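Local coordinates for conserved hypothetical protein BatB (PDB 3IBS) that is of unknown function but carries a von Willebrand factor type A domain that binds magnesium, within a longer protein that is probably membrane-bound, at residues I41-M55 against L66-L79. Residues are numbered along the deposited sequence; the frame is centred on the assembly and turned at random. Where two conformers were deposited one is given.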
ATOM      1  N   ILE A  41     -21.982 -11.235  -4.379  1.00 12.77           N
ATOM      2  CA  ILE A  41     -22.632 -12.197  -5.278  1.00 12.76           C
ATOM      3  C   ILE A  41     -23.379 -13.290  -4.497  1.00 12.44           C
ATOM      4  O   ILE A  41     -24.486 -13.684  -4.849  1.00 12.45           O
ATOM      5  CB  ILE A  41     -21.621 -12.841  -6.237  1.00 12.06           C
ATOM      6  CG1 ILE A  41     -21.075 -11.783  -7.226  1.00 12.87           C
ATOM      7  CG2 ILE A  41     -22.276 -14.024  -7.006  1.00 13.14           C
ATOM      8  CD1 ILE A  41     -19.738 -12.201  -7.863  1.00  8.85           C
ATOM      9  N   SER A  42     -22.737 -13.780  -3.447  1.00 12.90           N
ATOM     10  CA  SER A  42     -23.342 -14.775  -2.579  1.00 13.83           C
ATOM     11  C   SER A  42     -24.668 -14.249  -2.030  1.00 13.20           C
ATOM     12  O   SER A  42     -25.658 -14.969  -2.031  1.00 13.47           O
ATOM     13  CB  SER A  42     -22.377 -15.181  -1.457  1.00 13.70           C
ATOM     14  OG  SER A  42     -22.977 -16.170  -0.642  1.00 16.03           O
ATOM     15  N   ARG A  43     -24.707 -12.986  -1.625  1.00 12.89           N
ATOM     16  CA  ARG A  43     -25.944 -12.412  -1.084  1.00 13.37           C
ATOM     17  C   ARG A  43     -26.982 -12.127  -2.187  1.00 13.58           C
ATOM     18  O   ARG A  43     -28.183 -12.270  -1.970  1.00 13.49           O
ATOM     19  CB  ARG A  43     -25.640 -11.150  -0.237  1.00 13.73           C
ATOM     20  CG  ARG A  43     -24.899 -11.469   1.073  1.00 13.94           C
ATOM     21  CD  ARG A  43     -24.149 -10.257   1.681  1.00 15.11           C
ATOM     22  NE  ARG A  43     -23.667 -10.569   3.032  1.00 16.78           N
ATOM     23  CZ  ARG A  43     -22.607 -11.332   3.310  1.00 19.58           C
ATOM     24  NH1 ARG A  43     -21.882 -11.876   2.327  1.00 20.03           N
ATOM     25  NH2 ARG A  43     -22.257 -11.549   4.578  1.00 18.84           N
ATOM     26  N   LEU A  44     -26.505 -11.753  -3.373  1.00 13.38           N
ATOM     27  CA  LEU A  44     -27.350 -11.618  -4.533  1.00 14.03           C
ATOM     28  C   LEU A  44     -28.077 -12.959  -4.819  1.00 14.03           C
ATOM     29  O   LEU A  44     -29.295 -12.988  -5.004  1.00 14.08           O
ATOM     30  CB  LEU A  44     -26.499 -11.165  -5.733  1.00 14.59           C
ATOM     31  CG  LEU A  44     -27.167 -10.884  -7.083  1.00 17.38           C
ATOM     32  CD1 LEU A  44     -26.272  -9.964  -7.962  1.00 17.35           C
ATOM     33  CD2 LEU A  44     -27.515 -12.196  -7.804  1.00 19.06           C
ATOM     34  N   VAL A  45     -27.330 -14.059  -4.823  1.00 13.66           N
ATOM     35  CA  VAL A  45     -27.906 -15.399  -5.078  1.00 13.31           C
ATOM     36  C   VAL A  45     -28.951 -15.811  -4.012  1.00 14.15           C
ATOM     37  O   VAL A  45     -29.986 -16.403  -4.351  1.00 13.40           O
ATOM     38  CB  VAL A  45     -26.781 -16.478  -5.212  1.00 13.80           C
ATOM     39  CG1 VAL A  45     -27.344 -17.898  -5.330  1.00 13.17           C
ATOM     40  CG2 VAL A  45     -25.909 -16.186  -6.408  1.00 12.30           C
ATOM     41  N   ASP A  46     -28.696 -15.476  -2.740  1.00 14.96           N
ATOM     42  CA  ASP A  46     -29.660 -15.730  -1.658  1.00 16.42           C
ATOM     43  C   ASP A  46     -30.989 -15.030  -1.896  1.00 17.32           C
ATOM     44  O   ASP A  46     -31.995 -15.459  -1.365  1.00 17.49           O
ATOM     45  CB  ASP A  46     -29.129 -15.255  -0.300  1.00 16.62           C
ATOM     46  CG  ASP A  46     -27.975 -16.098   0.217  1.00 18.59           C
ATOM     47  OD1 ASP A  46     -27.818 -17.245  -0.222  1.00 19.65           O
ATOM     48  OD2 ASP A  46     -27.224 -15.602   1.079  1.00 21.53           O
ATOM     49  N   GLU A  47     -30.987 -13.939  -2.654  1.00 17.98           N
ATOM     50  CA  GLU A  47     -32.225 -13.185  -2.904  1.00 20.04           C
ATOM     51  C   GLU A  47     -32.994 -13.695  -4.132  1.00 20.18           C
ATOM     52  O   GLU A  47     -34.126 -13.290  -4.360  1.00 19.80           O
ATOM     53  CB  GLU A  47     -31.940 -11.684  -3.052  1.00 20.10           C
ATOM     54  CG  GLU A  47     -31.460 -11.002  -1.762  1.00 23.17           C
ATOM     55  CD  GLU A  47     -32.412 -11.207  -0.583  1.00 27.64           C
ATOM     56  OE1 GLU A  47     -33.643 -11.066  -0.755  1.00 27.55           O
ATOM     57  OE2 GLU A  47     -31.923 -11.532   0.522  1.00 31.18           O
ATOM     58  N   LEU A  48     -32.373 -14.578  -4.914  1.00 20.28           N
ATOM     59  CA  LEU A  48     -33.030 -15.135  -6.090  1.00 20.93           C
ATOM     60  C   LEU A  48     -34.102 -16.124  -5.645  1.00 21.85           C
ATOM     61  O   LEU A  48     -33.964 -16.767  -4.600  1.00 21.69           O
ATOM     62  CB  LEU A  48     -32.028 -15.828  -7.017  1.00 20.49           C
ATOM     63  CG  LEU A  48     -30.871 -15.023  -7.621  1.00 19.99           C
ATOM     64  CD1 LEU A  48     -30.074 -15.930  -8.554  1.00 20.65           C
ATOM     65  CD2 LEU A  48     -31.322 -13.763  -8.356  1.00 17.64           C
ATOM     66  N   ASP A  49     -35.167 -16.237  -6.426  1.00 22.39           N
ATOM     67  CA  ASP A  49     -36.222 -17.180  -6.086  1.00 23.88           C
ATOM     68  C   ASP A  49     -36.460 -18.233  -7.171  1.00 23.85           C
ATOM     69  O   ASP A  49     -35.964 -19.350  -7.056  1.00 24.95           O
ATOM     70  CB  ASP A  49     -37.515 -16.450  -5.712  1.00 24.40           C
ATOM     71  CG  ASP A  49     -38.577 -17.389  -5.167  1.00 26.60           C
ATOM     72  OD1 ASP A  49     -38.227 -18.490  -4.676  1.00 28.28           O
ATOM     73  OD2 ASP A  49     -39.772 -17.019  -5.224  1.00 30.56           O
ATOM     74  N   ASN A  50     -37.208 -17.897  -8.218  1.00 23.43           N
ATOM     75  CA  ASN A  50     -37.455 -18.879  -9.290  1.00 23.09           C
ATOM     76  C   ASN A  50     -36.443 -18.715 -10.425  1.00 21.65           C
ATOM     77  O   ASN A  50     -36.730 -19.041 -11.574  1.00 21.98           O
ATOM     78  CB  ASN A  50     -38.895 -18.734  -9.809  1.00 23.93           C
ATOM     79  CG  ASN A  50     -39.335 -19.896 -10.714  1.00 27.16           C
ATOM     80  OD1 ASN A  50     -38.671 -20.941 -10.796  1.00 30.42           O
ATOM     81  ND2 ASN A  50     -40.468 -19.710 -11.398  1.00 28.02           N
ATOM     82  N   ASP A  51     -35.242 -18.240 -10.100  1.00 19.40           N
ATOM     83  CA  ASP A  51     -34.385 -17.628 -11.116  1.00 17.95           C
ATOM     84  C   ASP A  51     -33.184 -18.471 -11.510  1.00 17.23           C
ATOM     85  O   ASP A  51     -32.828 -19.431 -10.826  1.00 17.38           O
ATOM     86  CB  ASP A  51     -33.897 -16.257 -10.634  1.00 17.61           C
ATOM     87  CG  ASP A  51     -35.031 -15.372 -10.117  1.00 18.21           C
ATOM     88  OD1 ASP A  51     -36.020 -15.186 -10.838  1.00 16.63           O
ATOM     89  OD2 ASP A  51     -34.920 -14.849  -8.990  1.00 18.96           O
ATOM     90  N   LYS A  52     -32.546 -18.101 -12.610  1.00 15.57           N
ATOM     91  CA  LYS A  52     -31.310 -18.765 -12.997  1.00 14.76           C
ATOM     92  C   LYS A  52     -30.137 -17.803 -12.957  1.00 14.25           C
ATOM     93  O   LYS A  52     -30.275 -16.593 -13.248  1.00 13.76           O
ATOM     94  CB  LYS A  52     -31.432 -19.405 -14.376  1.00 14.94           C
ATOM     95  CG  LYS A  52     -32.562 -20.409 -14.489  1.00 15.43           C
ATOM     96  CD  LYS A  52     -32.603 -20.980 -15.881  1.00 18.54           C
ATOM     97  CE  LYS A  52     -33.630 -22.083 -15.988  1.00 19.37           C
ATOM     98  NZ  LYS A  52     -35.004 -21.510 -15.912  1.00 21.85           N
ATOM     99  N   VAL A  53     -28.987 -18.354 -12.605  1.00 12.97           N
ATOM    100  CA  VAL A  53     -27.786 -17.581 -12.451  1.00 12.85           C
ATOM    101  C   VAL A  53     -26.645 -18.278 -13.153  1.00 12.97           C
ATOM    102  O   VAL A  53     -26.539 -19.511 -13.118  1.00 12.56           O
ATOM    103  CB  VAL A  53     -27.460 -17.299 -10.935  1.00 12.79           C
ATOM    104  CG1 VAL A  53     -27.159 -18.577 -10.130  1.00 11.85           C
ATOM    105  CG2 VAL A  53     -26.319 -16.316 -10.809  1.00 14.02           C
ATOM    106  N   GLY A  54     -25.805 -17.473 -13.800  1.00 12.86           N
ATOM    107  CA  GLY A  54     -24.575 -17.968 -14.421  1.00 13.27           C
ATOM    108  C   GLY A  54     -23.437 -17.029 -14.074  1.00 12.99           C
ATOM    109  O   GLY A  54     -23.670 -15.916 -13.596  1.00 13.27           O
HETATM  110  N   MSE A  55     -22.208 -17.473 -14.286  1.00 12.68           N
HETATM  111  CA  MSE A  55     -21.052 -16.633 -13.974  1.00 14.67           C
HETATM  112  C   MSE A  55     -19.953 -16.784 -15.007  1.00 14.07           C
HETATM  113  O   MSE A  55     -19.651 -17.903 -15.475  1.00 13.69           O
HETATM  114  CB  MSE A  55     -20.464 -16.976 -12.600  1.00 14.79           C
HETATM  115  CG  MSE A  55     -21.462 -16.889 -11.437  1.00 20.89           C
HETATM  116 SE   MSE A  55     -20.592 -17.424  -9.744  0.80 33.40          SE
HETATM  117  CE  MSE A  55     -19.459 -15.868  -9.743  1.00 24.55           C
ATOM    118  N   LEU A  66     -19.592 -20.585 -14.370  1.00 17.22           N
ATOM    119  CA  LEU A  66     -20.806 -21.299 -13.991  1.00 16.79           C
ATOM    120  C   LEU A  66     -21.848 -21.155 -15.105  1.00 17.37           C
ATOM    121  O   LEU A  66     -22.291 -20.052 -15.390  1.00 16.91           O
ATOM    122  CB  LEU A  66     -21.349 -20.759 -12.663  1.00 16.80           C
ATOM    123  CG  LEU A  66     -22.684 -21.331 -12.164  1.00 18.23           C
ATOM    124  CD1 LEU A  66     -22.492 -22.740 -11.539  1.00 18.45           C
ATOM    125  CD2 LEU A  66     -23.329 -20.369 -11.183  1.00 18.06           C
ATOM    126  N   PRO A  67     -22.228 -22.278 -15.751  1.00 17.81           N
ATOM    127  CA  PRO A  67     -23.306 -22.247 -16.744  1.00 18.11           C
ATOM    128  C   PRO A  67     -24.604 -21.941 -16.033  1.00 18.55           C
ATOM    129  O   PRO A  67     -24.767 -22.283 -14.839  1.00 18.46           O
ATOM    130  CB  PRO A  67     -23.309 -23.680 -17.337  1.00 18.05           C
ATOM    131  CG  PRO A  67     -21.918 -24.204 -17.043  1.00 19.15           C
ATOM    132  CD  PRO A  67     -21.615 -23.616 -15.657  1.00 17.99           C
ATOM    133  N   ILE A  68     -25.490 -21.245 -16.742  1.00 18.06           N
ATOM    134  CA  ILE A  68     -26.736 -20.753 -16.178  1.00 17.63           C
ATOM    135  C   ILE A  68     -27.521 -21.888 -15.507  1.00 17.20           C
ATOM    136  O   ILE A  68     -27.742 -22.943 -16.112  1.00 17.55           O
ATOM    137  CB  ILE A  68     -27.572 -20.012 -17.260  1.00 17.74           C
ATOM    138  CG1 ILE A  68     -28.787 -19.344 -16.624  1.00 20.78           C
ATOM    139  CG2 ILE A  68     -27.999 -20.954 -18.411  1.00 17.25           C
ATOM    140  CD1 ILE A  68     -29.054 -17.924 -17.134  1.00 24.02           C
ATOM    141  N   THR A  69     -27.925 -21.680 -14.257  1.00 16.42           N
ATOM    142  CA  THR A  69     -28.465 -22.771 -13.447  1.00 15.51           C
ATOM    143  C   THR A  69     -29.405 -22.245 -12.364  1.00 16.61           C
ATOM    144  O   THR A  69     -29.275 -21.101 -11.909  1.00 16.13           O
ATOM    145  CB  THR A  69     -27.318 -23.641 -12.804  1.00 15.70           C
ATOM    146  OG1 THR A  69     -27.868 -24.815 -12.167  1.00 14.60           O
ATOM    147  CG2 THR A  69     -26.457 -22.817 -11.782  1.00 12.37           C
ATOM    148  N   SER A  70     -30.346 -23.089 -11.950  1.00 16.56           N
ATOM    149  CA  SER A  70     -31.191 -22.792 -10.805  1.00 17.34           C
ATOM    150  C   SER A  70     -30.596 -23.419  -9.532  1.00 17.19           C
ATOM    151  O   SER A  70     -31.167 -23.305  -8.454  1.00 16.60           O
ATOM    152  CB  SER A  70     -32.639 -23.298 -11.054  1.00 17.06           C
ATOM    153  OG  SER A  70     -32.637 -24.692 -11.328  1.00 17.91           O
ATOM    154  N   ASP A  71     -29.439 -24.075  -9.663  1.00 17.23           N
ATOM    155  CA  ASP A  71     -28.822 -24.776  -8.535  1.00 17.39           C
ATOM    156  C   ASP A  71     -27.972 -23.788  -7.715  1.00 17.76           C
ATOM    157  O   ASP A  71     -26.775 -23.591  -8.014  1.00 17.79           O
ATOM    158  CB  ASP A  71     -27.952 -25.935  -9.037  1.00 16.21           C
ATOM    159  CG  ASP A  71     -27.332 -26.754  -7.901  1.00 18.18           C
ATOM    160  OD1 ASP A  71     -27.444 -26.354  -6.722  1.00 16.02           O
ATOM    161  OD2 ASP A  71     -26.715 -27.812  -8.201  1.00 17.97           O
ATOM    162  N   TYR A  72     -28.583 -23.169  -6.701  1.00 17.55           N
ATOM    163  CA  TYR A  72     -27.904 -22.077  -5.958  1.00 18.74           C
ATOM    164  C   TYR A  72     -26.831 -22.585  -5.014  1.00 18.22           C
ATOM    165  O   TYR A  72     -25.843 -21.894  -4.772  1.00 18.08           O
ATOM    166  CB  TYR A  72     -28.893 -21.191  -5.197  1.00 19.07           C
ATOM    167  CG  TYR A  72     -29.990 -20.610  -6.055  1.00 21.08           C
ATOM    168  CD1 TYR A  72     -29.776 -20.300  -7.414  1.00 21.92           C
ATOM    169  CD2 TYR A  72     -31.240 -20.362  -5.514  1.00 23.81           C
ATOM    170  CE1 TYR A  72     -30.790 -19.784  -8.201  1.00 21.80           C
ATOM    171  CE2 TYR A  72     -32.257 -19.838  -6.288  1.00 26.09           C
ATOM    172  CZ  TYR A  72     -32.028 -19.554  -7.634  1.00 24.24           C
ATOM    173  OH  TYR A  72     -33.057 -19.026  -8.372  1.00 24.93           O
ATOM    174  N   ILE A  73     -27.027 -23.791  -4.490  1.00 18.10           N
ATOM    175  CA  ILE A  73     -26.009 -24.443  -3.672  1.00 18.79           C
ATOM    176  C   ILE A  73     -24.706 -24.590  -4.455  1.00 18.50           C
ATOM    177  O   ILE A  73     -23.647 -24.185  -3.978  1.00 17.29           O
ATOM    178  CB  ILE A  73     -26.487 -25.823  -3.140  1.00 19.61           C
ATOM    179  CG1 ILE A  73     -27.810 -25.690  -2.360  1.00 21.46           C
ATOM    180  CG2 ILE A  73     -25.403 -26.505  -2.306  1.00 19.81           C
ATOM    181  CD1 ILE A  73     -27.730 -24.884  -1.103  1.00 23.77           C
ATOM    182  N   SER A  74     -24.784 -25.130  -5.670  1.00 18.11           N
ATOM    183  CA  SER A  74     -23.592 -25.264  -6.508  1.00 19.12           C
ATOM    184  C   SER A  74     -23.046 -23.906  -6.940  1.00 19.26           C
ATOM    185  O   SER A  74     -21.847 -23.739  -7.035  1.00 20.28           O
ATOM    186  CB  SER A  74     -23.867 -26.111  -7.747  1.00 18.76           C
ATOM    187  OG  SER A  74     -24.112 -27.454  -7.371  1.00 21.93           O
ATOM    188  N   ALA A  75     -23.931 -22.952  -7.204  1.00 19.33           N
ATOM    189  CA  ALA A  75     -23.527 -21.614  -7.612  1.00 19.36           C
ATOM    190  C   ALA A  75     -22.581 -20.998  -6.577  1.00 19.83           C
ATOM    191  O   ALA A  75     -21.538 -20.460  -6.924  1.00 19.34           O
ATOM    192  CB  ALA A  75     -24.761 -20.725  -7.807  1.00 19.17           C
ATOM    193  N   LYS A  76     -22.961 -21.095  -5.305  1.00 20.04           N
ATOM    194  CA  LYS A  76     -22.129 -20.607  -4.208  1.00 20.37           C
ATOM    195  C   LYS A  76     -20.782 -21.338  -4.078  1.00 20.62           C
ATOM    196  O   LYS A  76     -19.767 -20.710  -3.778  1.00 18.84           O
ATOM    197  CB  LYS A  76     -22.925 -20.616  -2.896  1.00 20.45           C
ATOM    198  CG  LYS A  76     -24.010 -19.538  -2.921  1.00 22.23           C
ATOM    199  CD  LYS A  76     -25.016 -19.656  -1.789  1.00 25.13           C
ATOM    200  CE  LYS A  76     -24.862 -18.521  -0.838  1.00 24.01           C
ATOM    201  NZ  LYS A  76     -25.777 -18.659   0.327  1.00 27.20           N
HETATM  202  N   MSE A  77     -20.753 -22.646  -4.319  0.50 20.92           N
HETATM  203  CA  MSE A  77     -19.475 -23.347  -4.216  0.50 21.96           C
HETATM  204  C   MSE A  77     -18.551 -23.094  -5.432  0.50 21.14           C
HETATM  205  O   MSE A  77     -17.330 -23.166  -5.300  0.50 20.58           O
HETATM  206  CB  MSE A  77     -19.670 -24.836  -3.895  0.50 22.90           C
HETATM  207  CG  MSE A  77     -19.921 -25.721  -5.068  0.50 28.51           C
HETATM  208 SE   MSE A  77     -18.259 -26.364  -5.846  0.50 44.49          SE
HETATM  209  CE  MSE A  77     -18.947 -28.018  -6.643  0.50 38.86           C
ATOM    210  N   PHE A  78     -19.133 -22.776  -6.592  1.00 20.22           N
ATOM    211  CA  PHE A  78     -18.348 -22.325  -7.765  1.00 20.39           C
ATOM    212  C   PHE A  78     -17.745 -20.928  -7.544  1.00 20.66           C
ATOM    213  O   PHE A  78     -16.678 -20.592  -8.051  1.00 19.88           O
ATOM    214  CB  PHE A  78     -19.223 -22.325  -9.028  1.00 19.96           C
ATOM    215  CG  PHE A  78     -19.281 -23.676  -9.715  1.00 20.98           C
ATOM    216  CD1 PHE A  78     -19.784 -24.803  -9.053  1.00 21.15           C
ATOM    217  CD2 PHE A  78     -18.821 -23.826 -11.012  1.00 20.91           C
ATOM    218  CE1 PHE A  78     -19.834 -26.068  -9.683  1.00 17.66           C
ATOM    219  CE2 PHE A  78     -18.865 -25.076 -11.638  1.00 20.84           C
ATOM    220  CZ  PHE A  78     -19.359 -26.196 -10.958  1.00 19.18           C
ATOM    221  N   LEU A  79     -18.453 -20.133  -6.762  1.00 21.26           N
ATOM    222  CA  LEU A  79     -18.018 -18.799  -6.395  1.00 22.53           C
ATOM    223  C   LEU A  79     -16.738 -18.886  -5.585  1.00 22.78           C
ATOM    224  O   LEU A  79     -15.777 -18.179  -5.860  1.00 22.45           O
ATOM    225  CB  LEU A  79     -19.127 -18.133  -5.573  1.00 22.07           C
ATOM    226  CG  LEU A  79     -19.075 -16.674  -5.183  1.00 22.72           C
ATOM    227  CD1 LEU A  79     -18.877 -15.775  -6.401  1.00 20.54           C
ATOM    228  CD2 LEU A  79     -20.354 -16.329  -4.439  1.00 21.19           C
TER
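Tyr72 lays its ring between the backbones of the two segments. Val45 O lies over one face. Ser70 O sits on the opposite face, toward the rim. Asp49 O and Asp51 O lie at the edge, near the ring plane. Tyr72 OH donates to Asp51 O across 2.5 Å, unusually short for such a bond. Val45 CG1 meets the root of the ring, 3.6 Å from Tyr72 CB. Leu48 CB and Val53 CG1 approach the ring obliquely. Asp51 itself is fixed at both carboxylate oxygens. OD2 takes Asp49 N from above the carboxylate plane, and OD1 takes the N-H of Val12.

The contact belongs to the vWA fold, a mostly parallel sheet with helices packed on it. Strand 62-69 is its antiparallel edge strand and forms a hairpin with strand 52-58. Val53 and Thr69 exchange two backbone bonds, as do Met55 and Leu66. The register slips by one between these pairs, a beta bulge. Gly54 lies opposite it, with CA 3.2 Å from Leu66 O. Helices 41-46 and 72-79 run antiparallel, their axes 10.2 Å apart, and Asp71 N-caps the second.

Selenomethionine Met55 lies beside Leu66, and its CE presses on Leu79 CD1 at a tight 3.4 Å. Leu79 CG is anti to the backbone N (chi1 -172°), which sends its two methyls toward helix 41-46. Leu79 CD1 meets Ile41 CG2 at 3.9 Å, and Leu79 CD2 meets Ser42 CB. Val53 CG1 touches Ala75 CB at 4.0 Å. At the outer side Lys76 bends at its third torsion (chi3 111°) and passes Ser42 OG. Its NZ forms a salt bridge with Asp46 OD1, on the syn lone pair.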